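Thiamin pyrophosphokinase family protein (PDB 3MEL) probably acts as a thiamine pyrophosphokinase, transferring diphosphate from ATP to thiamine with the help of magnesium ions to make thiamine diphosphate. Local coordinates at residues K153-L167 with F199-D213. Sequence-based numbering, arbitrary orientation.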
loop_
_atom_site.group_PDB
_atom_site.type_symbol
_atom_site.label_atom_id
_atom_site.label_comp_id
_atom_site.label_asym_id
_atom_site.label_seq_id
_atom_site.Cartn_x
_atom_site.Cartn_y
_atom_site.Cartn_z
ATOM N N LYS A 153 10.420 9.586 -13.433
ATOM C CA LYS A 153 9.251 8.726 -13.294
ATOM C C LYS A 153 8.565 8.445 -14.639
ATOM O O LYS A 153 8.585 9.280 -15.520
ATOM C CB LYS A 153 8.259 9.357 -12.315
ATOM C CG LYS A 153 8.812 9.627 -10.932
ATOM C CD LYS A 153 9.116 8.339 -10.178
ATOM C CE LYS A 153 9.326 8.587 -8.675
ATOM N NZ LYS A 153 10.565 9.361 -8.354
ATOM N N GLU A 154 7.949 7.273 -14.779
ATOM C CA GLU A 154 7.271 6.887 -16.019
ATOM C C GLU A 154 5.741 6.933 -15.945
ATOM O O GLU A 154 5.077 7.169 -16.957
ATOM C CB GLU A 154 7.708 5.481 -16.451
ATOM C CG GLU A 154 9.221 5.299 -16.523
ATOM C CD GLU A 154 9.661 3.841 -16.363
ATOM O OE1 GLU A 154 10.655 3.452 -17.028
ATOM O OE2 GLU A 154 9.022 3.097 -15.568
ATOM N N TYR A 155 5.185 6.703 -14.758
ATOM C CA TYR A 155 3.748 6.506 -14.626
ATOM C C TYR A 155 3.066 7.570 -13.780
ATOM O O TYR A 155 3.699 8.216 -12.954
ATOM C CB TYR A 155 3.465 5.102 -14.094
ATOM C CG TYR A 155 4.053 4.016 -14.976
ATOM C CD1 TYR A 155 3.518 3.755 -16.241
ATOM C CD2 TYR A 155 5.140 3.255 -14.556
ATOM C CE1 TYR A 155 4.046 2.779 -17.052
ATOM C CE2 TYR A 155 5.674 2.267 -15.365
ATOM C CZ TYR A 155 5.119 2.032 -16.614
ATOM O OH TYR A 155 5.645 1.058 -17.438
ATOM N N LEU A 156 1.775 7.761 -14.016
ATOM C CA LEU A 156 0.963 8.691 -13.248
ATOM C C LEU A 156 -0.290 7.957 -12.754
ATOM O O LEU A 156 -0.830 7.097 -13.439
ATOM C CB LEU A 156 0.583 9.892 -14.121
ATOM C CG LEU A 156 -0.367 10.970 -13.580
ATOM C CD1 LEU A 156 0.159 11.652 -12.301
ATOM C CD2 LEU A 156 -0.689 11.992 -14.659
ATOM N N ALA A 157 -0.756 8.276 -11.561
ATOM C CA ALA A 157 -1.891 7.555 -11.019
ATOM C C ALA A 157 -2.766 8.474 -10.196
ATOM O O ALA A 157 -2.282 9.331 -9.448
ATOM C CB ALA A 157 -1.424 6.404 -10.189
ATOM N N TYR A 158 -4.069 8.316 -10.368
ATOM C CA TYR A 158 -5.010 8.974 -9.487
ATOM C C TYR A 158 -5.677 7.922 -8.619
ATOM O O TYR A 158 -6.532 7.150 -9.066
ATOM C CB TYR A 158 -6.018 9.799 -10.275
ATOM C CG TYR A 158 -5.361 10.933 -11.023
ATOM C CD1 TYR A 158 -5.244 12.192 -10.454
ATOM C CD2 TYR A 158 -4.842 10.736 -12.297
ATOM C CE1 TYR A 158 -4.621 13.229 -11.142
ATOM C CE2 TYR A 158 -4.241 11.743 -12.983
ATOM C CZ TYR A 158 -4.128 12.992 -12.407
ATOM O OH TYR A 158 -3.515 13.992 -13.116
ATOM N N CYS A 159 -5.221 7.875 -7.374
ATOM C CA CYS A 159 -5.700 6.917 -6.402
ATOM C C CYS A 159 -6.715 7.624 -5.522
ATOM O O CYS A 159 -6.361 8.503 -4.749
ATOM C CB CYS A 159 -4.516 6.412 -5.596
ATOM S SG CYS A 159 -3.284 5.617 -6.638
ATOM N N CYS A 160 -7.986 7.297 -5.695
ATOM C CA CYS A 160 -9.042 7.919 -4.914
ATOM C C CYS A 160 -9.179 7.193 -3.590
ATOM O O CYS A 160 -9.608 6.037 -3.555
ATOM C CB CYS A 160 -10.363 7.864 -5.673
ATOM S SG CYS A 160 -10.261 8.640 -7.286
ATOM N N LEU A 161 -8.812 7.858 -2.504
ATOM C CA LEU A 161 -8.798 7.200 -1.215
ATOM C C LEU A 161 -10.221 7.058 -0.673
ATOM O O LEU A 161 -10.515 6.196 0.189
ATOM C CB LEU A 161 -7.904 7.963 -0.249
ATOM C CG LEU A 161 -6.469 8.088 -0.751
ATOM C CD1 LEU A 161 -5.657 8.954 0.203
ATOM C CD2 LEU A 161 -5.846 6.704 -0.947
ATOM N N THR A 162 -11.101 7.894 -1.209
ATOM C CA THR A 162 -12.490 7.900 -0.818
ATOM C C THR A 162 -13.326 7.980 -2.070
ATOM O O THR A 162 -12.808 8.301 -3.130
ATOM C CB THR A 162 -12.799 9.158 -0.049
ATOM O OG1 THR A 162 -12.686 10.265 -0.944
ATOM C CG2 THR A 162 -11.837 9.316 1.104
ATOM N N PRO A 163 -14.636 7.731 -1.948
ATOM C CA PRO A 163 -15.460 8.021 -3.124
ATOM C C PRO A 163 -15.184 9.462 -3.567
ATOM O O PRO A 163 -15.252 10.369 -2.726
ATOM C CB PRO A 163 -16.898 7.914 -2.589
ATOM C CG PRO A 163 -16.798 7.258 -1.260
ATOM C CD PRO A 163 -15.439 7.539 -0.727
ATOM N N VAL A 164 -14.864 9.667 -4.845
ATOM C CA VAL A 164 -14.639 11.013 -5.388
ATOM C C VAL A 164 -15.785 11.423 -6.325
ATOM O O VAL A 164 -16.440 10.577 -6.915
ATOM C CB VAL A 164 -13.250 11.132 -6.096
ATOM C CG1 VAL A 164 -13.248 12.235 -7.140
ATOM C CG2 VAL A 164 -12.162 11.372 -5.089
ATOM N N GLU A 165 -16.029 12.725 -6.441
ATOM C CA GLU A 165 -17.088 13.234 -7.302
ATOM C C GLU A 165 -16.583 14.189 -8.386
ATOM O O GLU A 165 -15.715 15.031 -8.132
ATOM C CB GLU A 165 -18.159 13.931 -6.477
ATOM C CG GLU A 165 -19.212 12.996 -5.918
ATOM C CD GLU A 165 -20.243 13.741 -5.091
ATOM O OE1 GLU A 165 -20.083 14.976 -4.929
ATOM O OE2 GLU A 165 -21.206 13.094 -4.606
ATOM N N ASN A 166 -17.150 14.054 -9.589
ATOM C CA ASN A 166 -16.851 14.933 -10.718
ATOM C C ASN A 166 -15.356 14.996 -10.958
ATOM O O ASN A 166 -14.745 16.052 -10.843
ATOM C CB ASN A 166 -17.438 16.336 -10.483
ATOM C CG ASN A 166 -17.388 17.220 -11.720
ATOM O OD1 ASN A 166 -17.527 16.750 -12.855
ATOM N ND2 ASN A 166 -17.186 18.516 -11.503
ATOM N N LEU A 167 -14.761 13.856 -11.283
ATOM C CA LEU A 167 -13.320 13.802 -11.495
ATOM C C LEU A 167 -12.971 13.977 -12.968
ATOM O O LEU A 167 -13.148 13.048 -13.766
ATOM C CB LEU A 167 -12.731 12.487 -10.964
ATOM C CG LEU A 167 -11.249 12.264 -11.280
ATOM C CD1 LEU A 167 -10.430 13.450 -10.852
ATOM C CD2 LEU A 167 -10.736 11.007 -10.647
ATOM N N PHE A 199 -5.951 18.025 -13.466
ATOM C CA PHE A 199 -7.146 17.319 -13.015
ATOM C C PHE A 199 -7.898 18.130 -11.974
ATOM O O PHE A 199 -7.329 19.006 -11.324
ATOM C CB PHE A 199 -6.782 15.963 -12.413
ATOM C CG PHE A 199 -6.283 16.042 -10.990
ATOM C CD1 PHE A 199 -7.123 15.735 -9.927
ATOM C CD2 PHE A 199 -4.970 16.422 -10.716
ATOM C CE1 PHE A 199 -6.668 15.799 -8.605
ATOM C CE2 PHE A 199 -4.496 16.490 -9.390
ATOM C CZ PHE A 199 -5.348 16.177 -8.334
ATOM N N SER A 200 -9.178 17.817 -11.803
ATOM C CA SER A 200 -10.006 18.504 -10.820
ATOM C C SER A 200 -11.138 17.611 -10.320
ATOM O O SER A 200 -11.468 16.598 -10.946
ATOM C CB SER A 200 -10.548 19.831 -11.372
ATOM O OG SER A 200 -10.771 19.762 -12.771
ATOM N N PHE A 201 -11.702 17.985 -9.174
ATOM C CA PHE A 201 -12.759 17.224 -8.533
ATOM C C PHE A 201 -13.394 18.024 -7.398
ATOM O O PHE A 201 -12.805 18.991 -6.903
ATOM C CB PHE A 201 -12.250 15.854 -8.074
ATOM C CG PHE A 201 -11.218 15.898 -6.976
ATOM C CD1 PHE A 201 -11.565 15.602 -5.664
ATOM C CD2 PHE A 201 -9.896 16.180 -7.254
ATOM C CE1 PHE A 201 -10.623 15.620 -4.656
ATOM C CE2 PHE A 201 -8.950 16.194 -6.245
ATOM C CZ PHE A 201 -9.314 15.918 -4.945
ATOM N N ASP A 202 -14.602 17.636 -7.000
ATOM C CA ASP A 202 -15.394 18.448 -6.080
ATOM C C ASP A 202 -15.403 17.900 -4.669
ATOM O O ASP A 202 -15.617 18.646 -3.722
ATOM C CB ASP A 202 -16.848 18.552 -6.555
ATOM C CG ASP A 202 -17.002 19.331 -7.856
ATOM O OD1 ASP A 202 -16.045 20.012 -8.288
ATOM O OD2 ASP A 202 -18.106 19.252 -8.440
ATOM N N ALA A 203 -15.194 16.597 -4.525
ATOM C CA ALA A 203 -15.360 15.955 -3.228
ATOM C C ALA A 203 -14.493 14.715 -3.080
ATOM O O ALA A 203 -14.317 13.948 -4.041
ATOM C CB ALA A 203 -16.819 15.598 -2.995
ATOM N N GLY A 204 -13.962 14.521 -1.871
ATOM C CA GLY A 204 -13.155 13.351 -1.573
ATOM C C GLY A 204 -11.681 13.675 -1.448
ATOM O O GLY A 204 -11.294 14.832 -1.339
HETATM N N MSE A 205 -10.846 12.649 -1.449
HETATM C CA MSE A 205 -9.430 12.899 -1.407
HETATM C C MSE A 205 -8.663 11.962 -2.293
HETATM O O MSE A 205 -8.911 10.767 -2.312
HETATM C CB MSE A 205 -8.896 12.833 0.008
HETATM C CG MSE A 205 -8.048 14.047 0.350
HETATM SE SE MSE A 205 -6.900 13.724 1.871
HETATM C CE MSE A 205 -6.079 12.051 1.321
ATOM N N ILE A 206 -7.724 12.530 -3.042
ATOM C CA ILE A 206 -6.938 11.753 -3.981
ATOM C C ILE A 206 -5.464 11.815 -3.634
ATOM O O ILE A 206 -4.947 12.816 -3.112
ATOM C CB ILE A 206 -7.147 12.213 -5.435
ATOM C CG1 ILE A 206 -8.639 12.329 -5.740
ATOM C CG2 ILE A 206 -6.474 11.245 -6.401
ATOM C CD1 ILE A 206 -8.934 12.991 -7.052
ATOM N N ALA A 207 -4.804 10.704 -3.913
ATOM C CA ALA A 207 -3.382 10.607 -3.738
ATOM C C ALA A 207 -2.818 10.515 -5.130
ATOM O O ALA A 207 -2.960 9.491 -5.794
ATOM C CB ALA A 207 -3.026 9.351 -2.935
ATOM N N VAL A 208 -2.203 11.586 -5.600
ATOM C CA VAL A 208 -1.567 11.502 -6.892
ATOM C C VAL A 208 -0.270 10.739 -6.691
ATOM O O VAL A 208 0.514 11.073 -5.796
ATOM C CB VAL A 208 -1.325 12.895 -7.470
ATOM C CG1 VAL A 208 -0.437 12.818 -8.697
ATOM C CG2 VAL A 208 -2.656 13.552 -7.792
ATOM N N ILE A 209 -0.053 9.698 -7.490
ATOM C CA ILE A 209 1.163 8.892 -7.366
ATOM C C ILE A 209 1.943 8.799 -8.668
ATOM O O ILE A 209 1.379 8.454 -9.697
ATOM C CB ILE A 209 0.864 7.453 -6.865
ATOM C CG1 ILE A 209 0.332 7.468 -5.428
ATOM C CG2 ILE A 209 2.108 6.582 -6.952
ATOM C CD1 ILE A 209 -0.021 6.099 -4.906
ATOM N N GLN A 210 3.237 9.112 -8.618
ATOM C CA GLN A 210 4.122 8.934 -9.766
ATOM C C GLN A 210 5.135 7.844 -9.469
ATOM O O GLN A 210 5.731 7.832 -8.406
ATOM C CB GLN A 210 4.837 10.237 -10.112
ATOM C CG GLN A 210 3.910 11.362 -10.570
ATOM C CD GLN A 210 4.671 12.568 -11.113
ATOM O OE1 GLN A 210 4.389 13.707 -10.739
ATOM N NE2 GLN A 210 5.634 12.315 -12.001
ATOM N N SER A 211 5.347 6.942 -10.418
ATOM C CA SER A 211 6.078 5.714 -10.141
ATOM C C SER A 211 6.896 5.303 -11.353
ATOM O O SER A 211 6.782 5.922 -12.406
ATOM C CB SER A 211 5.093 4.603 -9.767
ATOM O OG SER A 211 3.981 4.537 -10.667
ATOM N N LYS A 212 7.726 4.273 -11.199
ATOM C CA LYS A 212 8.504 3.715 -12.313
ATOM C C LYS A 212 8.896 2.268 -12.032
ATOM O O LYS A 212 8.765 1.805 -10.902
ATOM C CB LYS A 212 9.774 4.526 -12.562
ATOM C CG LYS A 212 10.862 4.311 -11.510
ATOM C CD LYS A 212 12.059 5.210 -11.762
ATOM C CE LYS A 212 13.019 5.223 -10.583
ATOM N NZ LYS A 212 14.122 6.220 -10.767
ATOM N N ASP A 213 9.405 1.560 -13.041
ATOM C CA ASP A 213 9.696 0.142 -12.845
ATOM C C ASP A 213 11.057 -0.171 -12.200
ATOM O O ASP A 213 11.895 0.708 -12.018
ATOM C CB ASP A 213 9.469 -0.666 -14.129
ATOM C CG ASP A 213 7.993 -0.983 -14.367
ATOM O OD1 ASP A 213 7.257 -1.246 -13.380
ATOM O OD2 ASP A 213 7.576 -0.963 -15.549
#
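Y158 on strand 155-160 and V208 on strand 206-211 form a non-hydrogen-bonded antiparallel pair, and the tyrosine reaches beyond it to F199. From Y158 CB, 4.2 Å from I206 CG2, the side chain runs alongside V208, Y158 CD1 lying 4.0 Å from V208 CG2. CE1 then comes down over one face of the F199 ring, off its centre, and the OH continues past F199 CD2 and CB. Y158 and F199 thus make an edge-to-face pair, with ring centroids 4.8 Å apart and planes inclined at 61°. With CG beside its backbone N (chi1 -64°), Y158 leans toward the strand that holds F199. Tyrosine suits the place: a long flat ring spans from one sheet to the next, while branched I206 and V208 fill in beside it.

On the other face of the sheet small A157 pairs with I209 and C159 with A207, and C159 SG meets I209 CD1 at 3.7 Å. The second subunit packs on A157 and C159 there. Hydrogen bonds between C159 and A207 hold the backbones together, the one from A207 N to C159 O being nearly straight at 174°.

Both ends are finished by polar groups. E154 N and Y155 N approach S211 O from opposite faces of its carbonyl plane, making a classic beta bulge, and E154 OE2 accepts D213 N at 3.0 Å. The Y155 ring also makes a cation-pi contact with R105 of the second subunit. At the far end T162 OG1 accepts a hydrogen bond from M205 N, beside G204 CA; G204 has a positive phi, which suits glycine. Within the probable thiamine-binding domain, this antiparallel ladder is joined to the smaller three-stranded sheet by the Y158-F199 pair and by L167 CD1 against I206, as in a beta-sandwich.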